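Local coordinates for protein of unknown function with a Fic domain (Bacteroides thetaiotaomicron VPI-5482, PDB 3CUC) that is of unknown function but belongs to the Fic/DOC family, whose mainly helical fold carries a signature motif running from the end of one helix into the next, at residues Phe99-Asn104 against Val130-Ser135; Phe148-Pro153 against Arg191-Glu196; Pro178-Ala183 against Pro257-Leu262; Gly215-Val220 against Ser264-Ser269. All blocks are in the same frame, centred on the assembly; numbering follows the deposited sequence.

Contact 1. Residues Phe99-Asn104 against Val130-Ser135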
loop_
_atom_site.group_PDB
_atom_site.type_symbol
_atom_site.label_atom_id
_atom_site.label_comp_id
_atom_site.label_asym_id
_atom_site.label_seq_id
_atom_site.Cartn_x
_atom_site.Cartn_y
_atom_site.Cartn_z
ATOM N N PHE A 99 8.559 5.874 11.340
ATOM C CA PHE A 99 7.175 5.435 11.153
ATOM C C PHE A 99 7.125 4.164 10.312
ATOM O O PHE A 99 6.375 3.242 10.633
ATOM C CB PHE A 99 6.309 6.522 10.503
ATOM C CG PHE A 99 4.901 6.064 10.187
ATOM C CD1 PHE A 99 3.974 5.884 11.207
ATOM C CD2 PHE A 99 4.514 5.797 8.874
ATOM C CE1 PHE A 99 2.684 5.452 10.927
ATOM C CE2 PHE A 99 3.227 5.361 8.585
ATOM C CZ PHE A 99 2.309 5.192 9.610
ATOM N N ILE A 100 7.928 4.115 9.250
ATOM C CA ILE A 100 7.944 2.967 8.345
ATOM C C ILE A 100 8.462 1.729 9.072
ATOM O O ILE A 100 7.942 0.627 8.891
ATOM C CB ILE A 100 8.804 3.236 7.092
ATOM C CG1 ILE A 100 8.218 4.390 6.275
ATOM C CG2 ILE A 100 8.867 1.994 6.214
ATOM C CD1 ILE A 100 9.127 4.879 5.175
ATOM N N ARG A 101 9.475 1.931 9.906
ATOM C CA ARG A 101 10.053 0.854 10.703
ATOM C C ARG A 101 9.034 0.327 11.713
ATOM O O ARG A 101 8.879 -0.881 11.871
ATOM C CB ARG A 101 11.322 1.337 11.416
ATOM C CG ARG A 101 12.452 1.766 10.469
ATOM C CD ARG A 101 13.457 2.701 11.148
ATOM N NE ARG A 101 14.425 1.928 11.916
ATOM C CZ ARG A 101 15.552 1.416 11.424
ATOM N NH1 ARG A 101 15.891 1.605 10.157
ATOM N NH2 ARG A 101 16.352 0.711 12.211
ATOM N N GLU A 102 8.331 1.236 12.380
ATOM C CA GLU A 102 7.278 0.856 13.321
ATOM C C GLU A 102 6.149 0.107 12.606
ATOM O O GLU A 102 5.512 -0.777 13.179
ATOM C CB GLU A 102 6.720 2.098 14.031
ATOM C CG GLU A 102 5.742 1.798 15.169
ATOM C CD GLU A 102 6.383 1.023 16.310
ATOM O OE1 GLU A 102 7.345 1.542 16.912
ATOM O OE2 GLU A 102 5.928 -0.103 16.611
ATOM N N LEU A 103 5.912 0.473 11.352
ATOM C CA LEU A 103 4.907 -0.186 10.526
ATOM C C LEU A 103 5.292 -1.642 10.286
ATOM O O LEU A 103 4.461 -2.539 10.413
ATOM C CB LEU A 103 4.757 0.551 9.188
ATOM C CG LEU A 103 3.392 0.542 8.492
ATOM C CD1 LEU A 103 2.254 0.939 9.437
ATOM C CD2 LEU A 103 3.436 1.476 7.294
ATOM N N ASN A 104 6.559 -1.870 9.950
ATOM C CA ASN A 104 7.069 -3.220 9.749
ATOM C C ASN A 104 6.984 -4.048 11.033
ATOM O O ASN A 104 6.473 -5.172 11.034
ATOM C CB ASN A 104 8.517 -3.168 9.261
ATOM C CG ASN A 104 9.032 -4.527 8.830
ATOM O OD1 ASN A 104 9.747 -5.195 9.578
ATOM N ND2 ASN A 104 8.655 -4.949 7.626
ATOM N N VAL A 130 12.245 -8.131 13.197
ATOM C CA VAL A 130 11.265 -7.218 12.608
ATOM C C VAL A 130 11.501 -5.758 13.013
ATOM O O VAL A 130 12.037 -5.475 14.092
ATOM C CB VAL A 130 9.815 -7.603 12.987
ATOM C CG1 VAL A 130 9.421 -8.918 12.328
ATOM C CG2 VAL A 130 9.652 -7.670 14.502
ATOM N N GLY A 131 11.083 -4.842 12.136
ATOM C CA GLY A 131 11.273 -3.405 12.345
ATOM C C GLY A 131 12.700 -2.911 12.153
ATOM O O GLY A 131 13.042 -1.814 12.598
ATOM N N GLU A 132 13.522 -3.716 11.479
ATOM C CA GLU A 132 14.936 -3.414 11.254
ATOM C C GLU A 132 15.279 -3.677 9.795
ATOM O O GLU A 132 14.761 -4.623 9.197
ATOM C CB GLU A 132 15.804 -4.304 12.147
ATOM C CG GLU A 132 15.782 -3.930 13.620
ATOM C CD GLU A 132 16.681 -2.742 13.938
ATOM O OE1 GLU A 132 17.922 -2.906 13.914
ATOM O OE2 GLU A 132 16.146 -1.649 14.223
ATOM N N TYR A 133 16.158 -2.856 9.226
ATOM C CA TYR A 133 16.537 -3.007 7.816
ATOM C C TYR A 133 17.282 -4.333 7.561
ATOM O O TYR A 133 17.859 -4.917 8.480
ATOM C CB TYR A 133 17.379 -1.812 7.329
ATOM C CG TYR A 133 16.671 -0.456 7.243
ATOM C CD1 TYR A 133 15.281 -0.347 7.099
ATOM C CD2 TYR A 133 17.414 0.725 7.254
ATOM C CE1 TYR A 133 14.654 0.910 7.005
ATOM C CE2 TYR A 133 16.800 1.982 7.153
ATOM C CZ TYR A 133 15.423 2.071 7.031
ATOM O OH TYR A 133 14.832 3.318 6.946
ATOM N N LYS A 134 17.247 -4.791 6.306
ATOM C CA LYS A 134 17.844 -6.066 5.883
ATOM C C LYS A 134 19.333 -6.126 6.205
ATOM O O LYS A 134 20.034 -5.129 6.033
ATOM C CB LYS A 134 17.650 -6.269 4.372
ATOM N N SER A 135 19.798 -7.289 6.679
ATOM C CA SER A 135 21.236 -7.548 6.934
ATOM C C SER A 135 21.826 -8.598 5.970
ATOM O O SER A 135 22.985 -8.483 5.566
ATOM C CB SER A 135 21.473 -7.960 8.392
ATOM O OG SER A 135 20.654 -9.053 8.759
#

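Contact 2. Residues Phe148-Pro153 against Arg191-Glu196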
loop_
_atom_site.group_PDB
_atom_site.type_symbol
_atom_site.label_atom_id
_atom_site.label_comp_id
_atom_site.label_asym_id
_atom_site.label_seq_id
_atom_site.Cartn_x
_atom_site.Cartn_y
_atom_site.Cartn_z
ATOM N N PHE A 148 16.600 -10.650 -9.440
ATOM C CA PHE A 148 16.023 -9.391 -8.945
ATOM C C PHE A 148 16.931 -8.787 -7.862
ATOM O O PHE A 148 17.009 -9.318 -6.747
ATOM C CB PHE A 148 14.613 -9.638 -8.375
ATOM C CG PHE A 148 13.502 -9.072 -9.219
ATOM C CD1 PHE A 148 13.130 -9.684 -10.412
ATOM C CD2 PHE A 148 12.829 -7.924 -8.817
ATOM C CE1 PHE A 148 12.103 -9.155 -11.191
ATOM C CE2 PHE A 148 11.801 -7.389 -9.591
ATOM C CZ PHE A 148 11.440 -8.008 -10.780
ATOM N N SER A 149 17.608 -7.683 -8.187
ATOM C CA SER A 149 18.590 -7.068 -7.280
ATOM C C SER A 149 18.012 -5.863 -6.522
ATOM O O SER A 149 17.882 -4.779 -7.104
ATOM C CB SER A 149 19.837 -6.638 -8.067
ATOM N N TYR A 150 17.697 -6.039 -5.229
ATOM C CA TYR A 150 17.205 -4.929 -4.409
ATOM C C TYR A 150 18.408 -4.251 -3.760
ATOM O O TYR A 150 19.545 -4.674 -3.964
ATOM C CB TYR A 150 16.218 -5.395 -3.335
ATOM C CG TYR A 150 15.058 -6.212 -3.855
ATOM C CD1 TYR A 150 14.056 -5.634 -4.632
ATOM C CD2 TYR A 150 14.948 -7.562 -3.548
ATOM C CE1 TYR A 150 12.984 -6.385 -5.098
ATOM C CE2 TYR A 150 13.883 -8.321 -4.010
ATOM C CZ TYR A 150 12.906 -7.728 -4.783
ATOM O OH TYR A 150 11.856 -8.484 -5.239
ATOM N N ALA A 151 18.167 -3.201 -2.982
ATOM C CA ALA A 151 19.254 -2.478 -2.325
ATOM C C ALA A 151 20.094 -3.431 -1.482
ATOM O O ALA A 151 19.565 -4.347 -0.844
ATOM C CB ALA A 151 18.703 -1.340 -1.459
ATOM N N SER A 152 21.406 -3.224 -1.499
ATOM C CA SER A 152 22.300 -4.022 -0.677
ATOM C C SER A 152 22.094 -3.603 0.769
ATOM O O SER A 152 21.703 -2.464 1.029
ATOM C CB SER A 152 23.759 -3.820 -1.089
ATOM O OG SER A 152 24.182 -2.487 -0.863
ATOM N N PRO A 153 22.349 -4.520 1.718
ATOM C CA PRO A 153 22.226 -4.162 3.130
ATOM C C PRO A 153 23.015 -2.903 3.505
ATOM O O PRO A 153 22.588 -2.148 4.374
ATOM C CB PRO A 153 22.793 -5.387 3.848
ATOM C CG PRO A 153 22.551 -6.512 2.910
ATOM C CD PRO A 153 22.750 -5.930 1.544
ATOM N N ARG A 191 11.494 -1.185 -4.836
ATOM C CA ARG A 191 12.797 -1.436 -5.467
ATOM C C ARG A 191 13.944 -1.444 -4.465
ATOM O O ARG A 191 14.908 -2.176 -4.643
ATOM C CB ARG A 191 13.086 -0.413 -6.571
ATOM C CG ARG A 191 12.270 -0.601 -7.854
ATOM C CD ARG A 191 12.567 -1.923 -8.546
ATOM N NE ARG A 191 13.984 -2.068 -8.873
ATOM C CZ ARG A 191 14.537 -1.748 -10.041
ATOM N NH1 ARG A 191 13.805 -1.250 -11.032
ATOM N NH2 ARG A 191 15.841 -1.929 -10.218
ATOM N N ILE A 192 13.844 -0.628 -3.418
ATOM C CA ILE A 192 14.800 -0.684 -2.304
ATOM C C ILE A 192 14.605 -1.988 -1.508
ATOM O O ILE A 192 15.574 -2.663 -1.161
ATOM C CB ILE A 192 14.652 0.531 -1.353
ATOM C CG1 ILE A 192 14.952 1.846 -2.080
ATOM C CG2 ILE A 192 15.594 0.400 -0.162
ATOM C CD1 ILE A 192 14.573 3.079 -1.271
ATOM N N HIS A 193 13.347 -2.326 -1.219
ATOM C CA HIS A 193 12.978 -3.580 -0.533
ATOM C C HIS A 193 13.756 -3.730 0.794
ATOM O O HIS A 193 14.416 -4.752 1.027
ATOM C CB HIS A 193 13.204 -4.769 -1.485
ATOM C CG HIS A 193 12.078 -5.763 -1.517
ATOM N ND1 HIS A 193 12.140 -6.981 -0.874
ATOM C CD2 HIS A 193 10.876 -5.731 -2.145
ATOM C CE1 HIS A 193 11.019 -7.647 -1.088
ATOM N NE2 HIS A 193 10.235 -6.911 -1.855
ATOM N N PRO A 194 13.657 -2.705 1.672
ATOM C CA PRO A 194 14.560 -2.499 2.809
ATOM C C PRO A 194 14.507 -3.553 3.907
ATOM O O PRO A 194 15.543 -3.895 4.459
ATOM C CB PRO A 194 14.116 -1.138 3.369
ATOM C CG PRO A 194 12.706 -1.007 2.967
ATOM C CD PRO A 194 12.624 -1.650 1.618
ATOM N N PHE A 195 13.315 -4.040 4.238
ATOM C CA PHE A 195 13.169 -5.027 5.307
ATOM C C PHE A 195 13.334 -6.444 4.760
ATOM O O PHE A 195 13.234 -6.674 3.549
ATOM C CB PHE A 195 11.811 -4.886 6.006
ATOM C CG PHE A 195 11.558 -3.514 6.567
ATOM C CD1 PHE A 195 12.109 -3.129 7.781
ATOM C CD2 PHE A 195 10.771 -2.604 5.878
ATOM C CE1 PHE A 195 11.876 -1.852 8.295
ATOM C CE2 PHE A 195 10.538 -1.332 6.384
ATOM C CZ PHE A 195 11.092 -0.956 7.592
ATOM N N GLU A 196 13.596 -7.388 5.663
ATOM C CA GLU A 196 13.671 -8.799 5.297
ATOM C C GLU A 196 12.304 -9.330 4.853
ATOM O O GLU A 196 12.236 -10.278 4.085
ATOM C CB GLU A 196 14.227 -9.643 6.452
#

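Contact 3. Residues Pro178-Ala183 against Pro257-Leu262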
loop_
_atom_site.group_PDB
_atom_site.type_symbol
_atom_site.label_atom_id
_atom_site.label_comp_id
_atom_site.label_asym_id
_atom_site.label_seq_id
_atom_site.Cartn_x
_atom_site.Cartn_y
_atom_site.Cartn_z
ATOM N N PRO A 178 -1.568 13.278 -6.092
ATOM C CA PRO A 178 -1.448 12.205 -5.094
ATOM C C PRO A 178 -1.314 10.800 -5.675
ATOM O O PRO A 178 -0.625 9.975 -5.082
ATOM C CB PRO A 178 -2.738 12.345 -4.273
ATOM C CG PRO A 178 -3.083 13.789 -4.396
ATOM C CD PRO A 178 -2.749 14.120 -5.833
ATOM N N VAL A 179 -1.948 10.530 -6.816
ATOM C CA VAL A 179 -1.839 9.206 -7.446
ATOM C C VAL A 179 -0.418 8.983 -7.948
ATOM O O VAL A 179 0.160 7.910 -7.745
ATOM C CB VAL A 179 -2.842 9.024 -8.609
ATOM C CG1 VAL A 179 -2.715 7.635 -9.229
ATOM C CG2 VAL A 179 -4.258 9.241 -8.111
ATOM N N GLU A 180 0.140 10.009 -8.589
ATOM C CA GLU A 180 1.517 9.964 -9.080
ATOM C C GLU A 180 2.511 9.779 -7.938
ATOM O O GLU A 180 3.365 8.895 -7.990
ATOM C CB GLU A 180 1.860 11.251 -9.838
ATOM C CG GLU A 180 1.166 11.395 -11.184
ATOM C CD GLU A 180 1.263 12.802 -11.758
ATOM O OE1 GLU A 180 1.635 13.742 -11.020
ATOM O OE2 GLU A 180 0.961 12.971 -12.958
ATOM N N LEU A 181 2.392 10.619 -6.913
ATOM C CA LEU A 181 3.306 10.581 -5.774
ATOM C C LEU A 181 3.211 9.231 -5.070
ATOM O O LEU A 181 4.230 8.661 -4.671
ATOM C CB LEU A 181 3.008 11.726 -4.791
ATOM C CG LEU A 181 3.887 11.813 -3.531
ATOM C CD1 LEU A 181 5.364 11.851 -3.878
ATOM C CD2 LEU A 181 3.515 13.016 -2.679
ATOM N N ALA A 182 1.984 8.726 -4.932
ATOM C CA ALA A 182 1.746 7.423 -4.322
ATOM C C ALA A 182 2.382 6.321 -5.160
ATOM O O ALA A 182 3.053 5.446 -4.623
ATOM C CB ALA A 182 0.254 7.168 -4.154
ATOM N N ALA A 183 2.183 6.374 -6.474
ATOM C CA ALA A 183 2.741 5.361 -7.374
ATOM C C ALA A 183 4.257 5.330 -7.291
ATOM O O ALA A 183 4.852 4.262 -7.212
ATOM C CB ALA A 183 2.301 5.614 -8.807
ATOM N N PRO A 257 3.085 3.078 -16.698
ATOM C CA PRO A 257 2.090 1.989 -16.666
ATOM C C PRO A 257 1.546 1.682 -15.256
ATOM O O PRO A 257 0.374 1.319 -15.112
ATOM C CB PRO A 257 2.855 0.780 -17.229
ATOM C CG PRO A 257 4.068 1.331 -17.886
ATOM C CD PRO A 257 4.388 2.623 -17.214
ATOM N N PHE A 258 2.389 1.834 -14.235
ATOM C CA PHE A 258 1.971 1.612 -12.851
ATOM C C PHE A 258 1.161 2.788 -12.316
ATOM O O PHE A 258 0.280 2.600 -11.474
ATOM C CB PHE A 258 3.182 1.344 -11.944
ATOM C CG PHE A 258 2.819 1.035 -10.511
ATOM C CD1 PHE A 258 2.014 -0.054 -10.201
ATOM C CD2 PHE A 258 3.285 1.832 -9.471
ATOM C CE1 PHE A 258 1.673 -0.337 -8.889
ATOM C CE2 PHE A 258 2.948 1.552 -8.152
ATOM C CZ PHE A 258 2.141 0.467 -7.861
ATOM N N VAL A 259 1.458 3.999 -12.789
ATOM C CA VAL A 259 0.640 5.163 -12.438
ATOM C C VAL A 259 -0.774 4.932 -12.965
ATOM O O VAL A 259 -1.749 5.139 -12.242
ATOM C CB VAL A 259 1.205 6.498 -12.995
ATOM C CG1 VAL A 259 0.336 7.664 -12.551
ATOM C CG2 VAL A 259 2.643 6.716 -12.534
ATOM N N ASN A 260 -0.877 4.474 -14.212
ATOM C CA ASN A 260 -2.179 4.167 -14.794
ATOM C C ASN A 260 -2.891 3.078 -14.001
ATOM O O ASN A 260 -4.096 3.180 -13.755
ATOM C CB ASN A 260 -2.054 3.757 -16.266
ATOM C CG ASN A 260 -1.650 4.918 -17.171
ATOM O OD1 ASN A 260 -1.851 6.086 -16.839
ATOM N ND2 ASN A 260 -1.079 4.594 -18.326
ATOM N N TYR A 261 -2.146 2.055 -13.582
ATOM C CA TYR A 261 -2.730 0.956 -12.817
ATOM C C TYR A 261 -3.398 1.430 -11.522
ATOM O O TYR A 261 -4.542 1.082 -11.244
ATOM C CB TYR A 261 -1.676 -0.104 -12.498
ATOM C CG TYR A 261 -2.264 -1.332 -11.832
ATOM C CD1 TYR A 261 -3.280 -2.057 -12.450
ATOM C CD2 TYR A 261 -1.820 -1.759 -10.580
ATOM C CE1 TYR A 261 -3.836 -3.174 -11.848
ATOM C CE2 TYR A 261 -2.371 -2.883 -9.971
ATOM C CZ TYR A 261 -3.377 -3.584 -10.610
ATOM O OH TYR A 261 -3.925 -4.688 -10.006
ATOM N N LEU A 262 -2.683 2.230 -10.739
ATOM C CA LEU A 262 -3.239 2.772 -9.505
ATOM C C LEU A 262 -4.444 3.661 -9.803
ATOM O O LEU A 262 -5.400 3.696 -9.032
ATOM C CB LEU A 262 -2.181 3.551 -8.711
ATOM C CG LEU A 262 -1.006 2.760 -8.117
ATOM C CD1 LEU A 262 -0.226 3.635 -7.142
ATOM C CD2 LEU A 262 -1.476 1.490 -7.423
#

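Contact 4. Residues Gly215-Val220 against Ser264-Ser269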
loop_
_atom_site.group_PDB
_atom_site.type_symbol
_atom_site.label_atom_id
_atom_site.label_comp_id
_atom_site.label_asym_id
_atom_site.label_seq_id
_atom_site.Cartn_x
_atom_site.Cartn_y
_atom_site.Cartn_z
ATOM N N GLY A 215 -7.089 13.330 0.947
ATOM C CA GLY A 215 -8.545 13.271 0.810
ATOM C C GLY A 215 -9.098 12.378 -0.294
ATOM O O GLY A 215 -10.243 12.549 -0.717
ATOM N N TYR A 216 -8.300 11.428 -0.769
ATOM C CA TYR A 216 -8.780 10.466 -1.747
ATOM C C TYR A 216 -9.228 9.213 -1.013
ATOM O O TYR A 216 -8.714 8.913 0.061
ATOM C CB TYR A 216 -7.680 10.097 -2.735
ATOM C CG TYR A 216 -7.355 11.155 -3.764
ATOM C CD1 TYR A 216 -6.856 12.395 -3.382
ATOM C CD2 TYR A 216 -7.513 10.900 -5.127
ATOM C CE1 TYR A 216 -6.547 13.363 -4.328
ATOM C CE2 TYR A 216 -7.203 11.859 -6.080
ATOM C CZ TYR A 216 -6.716 13.081 -5.679
ATOM O OH TYR A 216 -6.409 14.023 -6.630
ATOM N N PRO A 217 -10.178 8.466 -1.593
ATOM C CA PRO A 217 -10.514 7.179 -1.005
ATOM C C PRO A 217 -9.385 6.196 -1.249
ATOM O O PRO A 217 -8.785 6.201 -2.323
ATOM C CB PRO A 217 -11.750 6.745 -1.788
ATOM C CG PRO A 217 -11.607 7.412 -3.095
ATOM C CD PRO A 217 -10.966 8.735 -2.803
HETATM N N MSE A 218 -9.101 5.362 -0.261
HETATM C CA MSE A 218 -8.001 4.422 -0.362
HETATM C C MSE A 218 -8.332 3.302 -1.356
HETATM O O MSE A 218 -9.505 3.048 -1.655
HETATM C CB MSE A 218 -7.658 3.887 1.024
HETATM C CG MSE A 218 -6.986 4.937 1.884
HETATM SE SE MSE A 218 -6.677 4.350 3.673
HETATM C CE MSE A 218 -8.524 4.390 4.385
ATOM N N ILE A 219 -7.293 2.662 -1.887
ATOM C CA ILE A 219 -7.471 1.659 -2.934
ATOM C C ILE A 219 -7.120 0.247 -2.466
ATOM O O ILE A 219 -6.376 0.057 -1.496
ATOM C CB ILE A 219 -6.656 2.001 -4.219
ATOM C CG1 ILE A 219 -5.149 2.003 -3.947
ATOM C CG2 ILE A 219 -7.085 3.357 -4.776
ATOM C CD1 ILE A 219 -4.327 1.791 -5.178
ATOM N N VAL A 220 -7.675 -0.731 -3.178
ATOM C CA VAL A 220 -7.416 -2.144 -2.935
ATOM C C VAL A 220 -6.824 -2.777 -4.192
ATOM O O VAL A 220 -7.519 -2.931 -5.199
ATOM C CB VAL A 220 -8.722 -2.905 -2.597
ATOM C CG1 VAL A 220 -8.438 -4.393 -2.435
ATOM C CG2 VAL A 220 -9.364 -2.350 -1.351
ATOM N N SER A 264 -6.607 3.227 -12.233
ATOM C CA SER A 264 -7.743 2.348 -12.489
ATOM C C SER A 264 -8.329 1.802 -11.171
ATOM O O SER A 264 -9.543 1.627 -11.054
ATOM C CB SER A 264 -7.354 1.219 -13.441
ATOM O OG SER A 264 -6.385 0.372 -12.853
ATOM N N CYS A 265 -7.480 1.557 -10.176
ATOM C CA CYS A 265 -7.977 1.203 -8.842
ATOM C C CYS A 265 -8.734 2.359 -8.228
ATOM O O CYS A 265 -9.798 2.163 -7.644
ATOM C CB CYS A 265 -6.846 0.834 -7.889
ATOM S SG CYS A 265 -5.804 -0.470 -8.491
ATOM N N LEU A 266 -8.167 3.560 -8.341
ATOM C CA LEU A 266 -8.784 4.746 -7.770
ATOM C C LEU A 266 -10.137 4.998 -8.421
ATOM O O LEU A 266 -11.068 5.433 -7.754
ATOM C CB LEU A 266 -7.869 5.951 -7.929
ATOM C CG LEU A 266 -8.298 7.225 -7.216
ATOM C CD1 LEU A 266 -8.381 7.022 -5.716
ATOM C CD2 LEU A 266 -7.309 8.317 -7.547
ATOM N N ILE A 267 -10.246 4.699 -9.714
ATOM C CA ILE A 267 -11.535 4.751 -10.410
ATOM C C ILE A 267 -12.552 3.820 -9.756
ATOM O O ILE A 267 -13.696 4.204 -9.533
ATOM C CB ILE A 267 -11.398 4.408 -11.919
ATOM C CG1 ILE A 267 -10.767 5.577 -12.676
ATOM C CG2 ILE A 267 -12.757 4.095 -12.536
ATOM C CD1 ILE A 267 -10.473 5.280 -14.123
ATOM N N ARG A 268 -12.124 2.603 -9.435
ATOM C CA ARG A 268 -12.996 1.641 -8.770
ATOM C C ARG A 268 -13.432 2.144 -7.393
ATOM O O ARG A 268 -14.612 2.061 -7.064
ATOM C CB ARG A 268 -12.314 0.273 -8.643
ATOM C CG ARG A 268 -13.269 -0.851 -8.218
ATOM C CD ARG A 268 -12.559 -2.079 -7.624
ATOM N NE ARG A 268 -13.464 -2.819 -6.734
ATOM C CZ ARG A 268 -13.381 -2.891 -5.399
ATOM N NH1 ARG A 268 -12.401 -2.291 -4.713
ATOM N NH2 ARG A 268 -14.293 -3.596 -4.734
ATOM N N SER A 269 -12.488 2.674 -6.607
ATOM C CA SER A 269 -12.778 3.183 -5.254
ATOM C C SER A 269 -13.731 4.360 -5.304
ATOM O O SER A 269 -14.700 4.416 -4.541
ATOM C CB SER A 269 -11.504 3.632 -4.532
ATOM O OG SER A 269 -10.615 2.556 -4.296
#

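Contact 1. Residues Phe99-Asn104 against Val130-Ser135
Arg101, on helix 97-107, drives its NH1 onto the face of Tyr133, where the atom sits 3.1 Å above the ring plane and over its centre. The guanidinium stands steeply on the ring, the two planes 76° apart, in a cation-pi contact made through one terminal nitrogen and not by flat stacking. Its other terminal nitrogen, NH2, lies 3.1 Å from OE2 of Glu132, a salt bridge whose hydrogen bond is weak because the N-H direction is bent well off the line. The bend at chi3 (82°) turns NE out of an extended course, and beyond it the guanidinium lies over the O of Gly131. One helical turn on, OD1 of Asn104 takes the N-H of Gly131 on an in-plane lone pair, at 2.9 Å and nearly straight (163°). Gly131 suits the spot: its phi is positive, and its CA comes 3.5 Å from the O of Arg101. Second-shell bonds fix the partners, ND2 of Asn104 to the O of Asp197 and OH of Tyr133 to OE1 of Glu97. The positive charge of Arg101 is probably stabilised by both a carboxylate and an aromatic face, while the nearly straight bond from Asn104 holds the backbone at Gly131.

Contact 2. Residues Phe148-Pro153 against Arg191-Glu196
Tyr150 and His193 lie face to face, their ring centroids 3.9 Å apart and their planes only 13° from parallel. The overlap begins at the root of the histidine: its CB also lies over the tyrosine face, 3.7 Å from the centroid, in a CH-pi contact, and CG follows above the ring centre. With chi1 at -53°, Tyr150 CG stands beside its own backbone N, anti to the carbonyl carbon, and the ring presents its CD1 edge to the O of Arg191. His193 is the first residue past helix 178-192 and has a positive phi, which turns the chain out of the helix with CB directed at Tyr150. Here begins the His-Pro-Phe signature of the Fic family, which runs through this loop into helix 199-213; residues 148-153 approach it from the end of a short beta hairpin. Beside the stack, the N-H of Ala151 bonds to the O of Ile192 at 3.2 Å, the donor tilted 32° from the carbonyl plane. A methyl is enough at Ala151, whose CB meets CG2 of Ile192 at 3.8 Å. Arg191 starts out away from 148-153 but its chain folds back toward it, while NH1 bonds to the OH of Tyr187 and NH2 to the O of Gly241.

Contact 3. Residues Pro178-Ala183 against Pro257-Leu262
Ala183 presses its single methyl into a hollow formed by Phe258, Val259 and Leu262, the central fit of a helix-on-helix packing in this largely helical Fic protein. The axes of 178-183 and 257-262 approach to 9.1 Å and cross steeply, with 121° between their directions, so the interface is a compact patch and not a long seam. The hollow is made by neighbouring residues and by one a turn further on: CD2 of Phe258, CG2 of Val259 at 3.9 Å and CD1 of Leu262 at 3.6 Å all face the alanine CB. A small residue suits this place because the opposing side chains reach its backbone as well; CD1 of Leu262 lies 3.4 Å from the CA of Ala183.

Leu262 is the reciprocal bump. Its CD1 end enters beside Ala182 and Ala183, while its CB meets CG1 of Val179 at 4.2 Å as the two side chains slide past each other in opposite directions. Val179 has CG1 anti to the backbone N (chi1 -179°), and that branch also faces the O of Val259. At the border, the aliphatic CG of Glu180 rests on CG1 of Val259, whereas its carboxylate turns back to the N of Thr177. Phe258 closes the other border and also meets the ring of His186. Leu262 CG sits over one face of the Phe258 ring, toward the rim, and the ring's edge carries CE2 to 3.4 Å from the O of Ala183, nearly in the ring plane.

Contact 4. Residues Gly215-Val220 against Ser264-Ser269
Ser269 and Met218 make the hydrogen bond of this contact: the serine OG gives its proton to the main-chain O of Met218 at 2.9 Å, approaching 34° out of the carbonyl plane. A serine is apt here, since its short side chain, with OG beside its own backbone N, can serve a loop carbonyl lying directly against the helix. Arg268 brings the second polar group, but its NH2 pairs with Glu35, while NH1 approaches the CB of Val220 obliquely.

The rest is apolar packing, shared out along the extended run 216-219. Leu266 works with both of its methyls: CD2 meets the edge of the Tyr216 ring at CD2, 3.5 Å away, and CD1 lies 3.5 Å from the O of Pro217 and 4.0 Å from CG2 of Ile219. Its CG is anti to the backbone N (chi1 -172°), reaching out from the helix to the loop. The rigid ring of Pro217 puts CG 4.0 Å from CB of Ser269, and the branched Ile219 reaches CB of Cys265 with CD1 at 3.8 Å while CG2 turns to the CA of Leu266.

Gly215, with positive phi, is the C-prime residue of the Schellman motif that ends helix 199-213 and starts this run. Met218, modelled as selenomethionine, leaves the backbone away from 264-269, and its side chain touches Phe32 of helix 22-42; the ring of Tyr216 stacks on Tyr11. The loop packs against helix 256-277 and also touches helices 199-213, 22-42 and 6-16.

The four contacts fall into two touching pairs. Contacts 1 and 2, with centres about 13 Å apart, meet in the signature region: Lys134 N lies 2.7 Å from Pro194 O, a probable hydrogen bond, and Phe195 packs on Asn104. Residues 130-135 are thus tied to the His-Pro-Phe loop itself, and Ser135 also packs on Pro153. Contacts 3 and 4, about 11 Å apart at their centres, share helix 256-277 and join where Leu262 CD2 meets Ile219 CD1 at 3.6 Å, with Val179 against Leu266 alongside. Helix 178-192 connects the pairs, entering contact 3 at its start and contact 2 at its end, about 21 Å between centres. Contact 4 lies about 28 Å from contact 2, across the chain's centre.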